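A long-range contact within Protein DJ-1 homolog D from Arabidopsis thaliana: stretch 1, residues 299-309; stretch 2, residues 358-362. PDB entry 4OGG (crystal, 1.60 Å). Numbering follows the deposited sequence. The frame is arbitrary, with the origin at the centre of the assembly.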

# COMPACT_ATOMS: atom_id res chain seq x y z
N GLU C 299 25.79 28.88 11.52
CA GLU C 299 26.17 29.18 12.90
C GLU C 299 27.02 28.06 13.50
O GLU C 299 28.09 28.31 14.04
CB GLU C 299 24.92 29.40 13.74
CG GLU C 299 25.20 29.91 15.14
CD GLU C 299 23.94 30.33 15.87
OE1 GLU C 299 23.20 31.17 15.32
OE2 GLU C 299 23.70 29.82 16.99
N PHE C 300 26.53 26.82 13.40
CA PHE C 300 27.28 25.69 13.94
C PHE C 300 28.61 25.53 13.24
O PHE C 300 29.62 25.23 13.87
CB PHE C 300 26.48 24.39 13.79
CG PHE C 300 25.44 24.19 14.86
CD1 PHE C 300 24.24 24.90 14.83
CD2 PHE C 300 25.66 23.28 15.89
CE1 PHE C 300 23.28 24.71 15.82
CE2 PHE C 300 24.70 23.09 16.89
CZ PHE C 300 23.51 23.80 16.85
N MET C 301 28.62 25.72 11.92
CA MET C 301 29.84 25.58 11.15
C MET C 301 30.85 26.67 11.55
O MET C 301 32.05 26.40 11.62
CB MET C 301 29.54 25.66 9.65
CG MET C 301 28.73 24.47 9.12
SD MET C 301 29.55 22.87 9.40
CE MET C 301 30.79 22.90 8.12
N ASN C 302 30.36 27.87 11.80
CA ASN C 302 31.23 28.97 12.19
C ASN C 302 31.75 28.77 13.61
O ASN C 302 32.93 28.99 13.88
CB ASN C 302 30.49 30.31 12.10
CG ASN C 302 30.18 30.70 10.67
OD1 ASN C 302 31.02 30.54 9.78
ND2 ASN C 302 28.99 31.22 10.44
N SER C 303 30.87 28.34 14.51
CA SER C 303 31.26 28.09 15.89
C SER C 303 32.11 26.83 15.97
O SER C 303 32.60 26.47 17.04
CB SER C 303 30.01 27.93 16.77
OG SER C 303 29.24 29.11 16.80
N GLU C 304 32.28 26.17 14.83
CA GLU C 304 33.06 24.95 14.73
C GLU C 304 32.52 23.83 15.62
O GLU C 304 33.28 22.98 16.10
CB GLU C 304 34.53 25.21 15.07
CG GLU C 304 35.25 26.05 14.03
CD GLU C 304 36.73 26.16 14.30
OE1 GLU C 304 37.44 25.13 14.22
OE2 GLU C 304 37.20 27.28 14.60
N LYS C 305 31.21 23.84 15.85
CA LYS C 305 30.57 22.81 16.66
C LYS C 305 30.34 21.58 15.78
O LYS C 305 30.14 21.71 14.57
CB LYS C 305 29.22 23.30 17.19
CG LYS C 305 29.30 24.38 18.26
CD LYS C 305 27.90 24.77 18.71
CE LYS C 305 27.95 25.86 19.77
NZ LYS C 305 26.57 26.30 20.15
N PRO C 306 30.38 20.38 16.37
CA PRO C 306 30.18 19.16 15.59
C PRO C 306 28.87 19.17 14.79
O PRO C 306 27.81 19.49 15.32
CB PRO C 306 30.21 18.06 16.65
CG PRO C 306 31.17 18.61 17.66
CD PRO C 306 30.72 20.05 17.77
N VAL C 307 28.98 18.83 13.51
CA VAL C 307 27.82 18.77 12.62
C VAL C 307 27.89 17.41 11.93
O VAL C 307 28.89 17.08 11.29
CB VAL C 307 27.85 19.89 11.55
CG1 VAL C 307 26.66 19.75 10.61
CG2 VAL C 307 27.81 21.26 12.23
N ALA C 308 26.83 16.63 12.07
CA ALA C 308 26.77 15.30 11.47
C ALA C 308 25.61 15.25 10.49
O ALA C 308 24.45 15.39 10.88
CB ALA C 308 26.61 14.25 12.55
N SER C 309 25.92 15.04 9.22
CA SER C 309 24.90 14.98 8.18
C SER C 309 25.02 13.65 7.45
O SER C 309 26.13 13.18 7.19
CB SER C 309 25.09 16.14 7.20
OG SER C 309 24.04 16.20 6.26
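Stretch 2, residues 358-362: GNLVT

The contact between these two stretches is a parallel pairing of neighbouring β-strands, extended at its N-terminal end by an asparagine side chain that ties the second strand to the helix-to-strand turn of the first. It illustrates a general principle: residues far apart in sequence, here at least 52 positions, are brought into register by backbone hydrogen bonds, and a polar side chain can continue the pattern where the strand has not yet begun.

Stretch 1 comes out of a helix through Glu 304, the first residue to leave helical geometry, whose positive phi (59°) turns the chain. Lys 305 and Pro 306 are already extended, and the strand runs from Val 307 to Ser 309. In stretch 2, Gly 358 also has positive phi (64°), Asn 359 lies near phi/psi -89°/2°, and Leu 360 to Thr 362 form the partner strand. The two strands point the same way, their axes 17° apart (signed crossing angle -17°) and 4.7 Å apart at closest approach.

The register sets Val 307 beside Leu 360, Ala 308 beside Val 361 and Ser 309 beside Thr 362: Val 307 CA lies 5.0 Å from Leu 360 CA, Ala 308 CA 4.6 Å from Val 361 CA, and Ser 309 CA 5.1 Å from Thr 362 CA. As is typical of parallel strands, one residue reaches two across the gap. Val 307 N donates to Asn 359 O at 2.8 Å, while Val 307 O accepts from Val 361 N at 2.8 Å; Val 361 O then receives Ser 309 N at 2.9 Å. CA-H...O contacts accompany these bonds, among them Ala 308 CA to Val 361 O at 3.2 Å, and one beyond the last of them, Thr 362 CA to Ser 309 O, also at 3.2 Å.

Side chains alternate accordingly. Ala 308 and Val 361 share one face, their CB atoms 4.2 Å apart; Val 307, Leu 360, Ser 309 and Thr 362 occupy the other, where Val 307 CG1 lies 4.2 Å from Leu 360 CD1.

Asn 359 has the largest area covered by the opposing stretch. Its CA-to-CB bond points toward stretch 1, and with chi1 in the p well its amide reaches the turn, where Asn 359 ND2 donates to Lys 305 O at 2.8 Å, almost linearly, and the helix before it, where the same ND2 donates weakly to Met 301 SD at 3.7 Å. The same residue therefore engages the turn and the helix through its side chain and the strand through its carbonyl. A water donates to both Asn 359 OD1, at 2.9 Å from the water O, and Met 301 O, at 2.8 Å from that same O, linking the amide to the carbonyl of Met 301 in the helix.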

# COMPACT_ATOMS: atom_id res chain seq x y z
N GLY C 358 37.36 17.68 10.41
CA GLY C 358 37.26 18.74 11.39
C GLY C 358 36.00 18.52 12.21
O GLY C 358 35.85 17.48 12.84
N ASN C 359 35.10 19.50 12.19
CA ASN C 359 33.86 19.41 12.95
C ASN C 359 32.74 18.76 12.14
O ASN C 359 31.62 18.63 12.62
CB ASN C 359 33.40 20.82 13.35
CG ASN C 359 32.88 21.62 12.17
OD1 ASN C 359 33.53 21.71 11.13
ND2 ASN C 359 31.70 22.21 12.32
N LEU C 360 33.05 18.34 10.92
CA LEU C 360 32.04 17.74 10.05
C LEU C 360 32.12 16.22 9.89
O LEU C 360 33.13 15.69 9.45
CB LEU C 360 32.11 18.40 8.68
CG LEU C 360 31.07 17.97 7.64
CD1 LEU C 360 29.68 18.38 8.10
CD2 LEU C 360 31.40 18.61 6.30
N VAL C 361 31.03 15.54 10.24
CA VAL C 361 30.94 14.09 10.11
C VAL C 361 29.87 13.80 9.07
O VAL C 361 28.74 14.27 9.18
CB VAL C 361 30.53 13.40 11.43
CG1 VAL C 361 30.31 11.91 11.19
CG2 VAL C 361 31.60 13.61 12.50
N THR C 362 30.22 13.02 8.05
CA THR C 362 29.26 12.70 7.01
C THR C 362 29.13 11.21 6.72
O THR C 362 30.11 10.46 6.74
CB THR C 362 29.59 13.42 5.68
OG1 THR C 362 30.96 13.19 5.32
CG2 THR C 362 29.35 14.91 5.81
O HOH W 1 33.61 24.48 10.26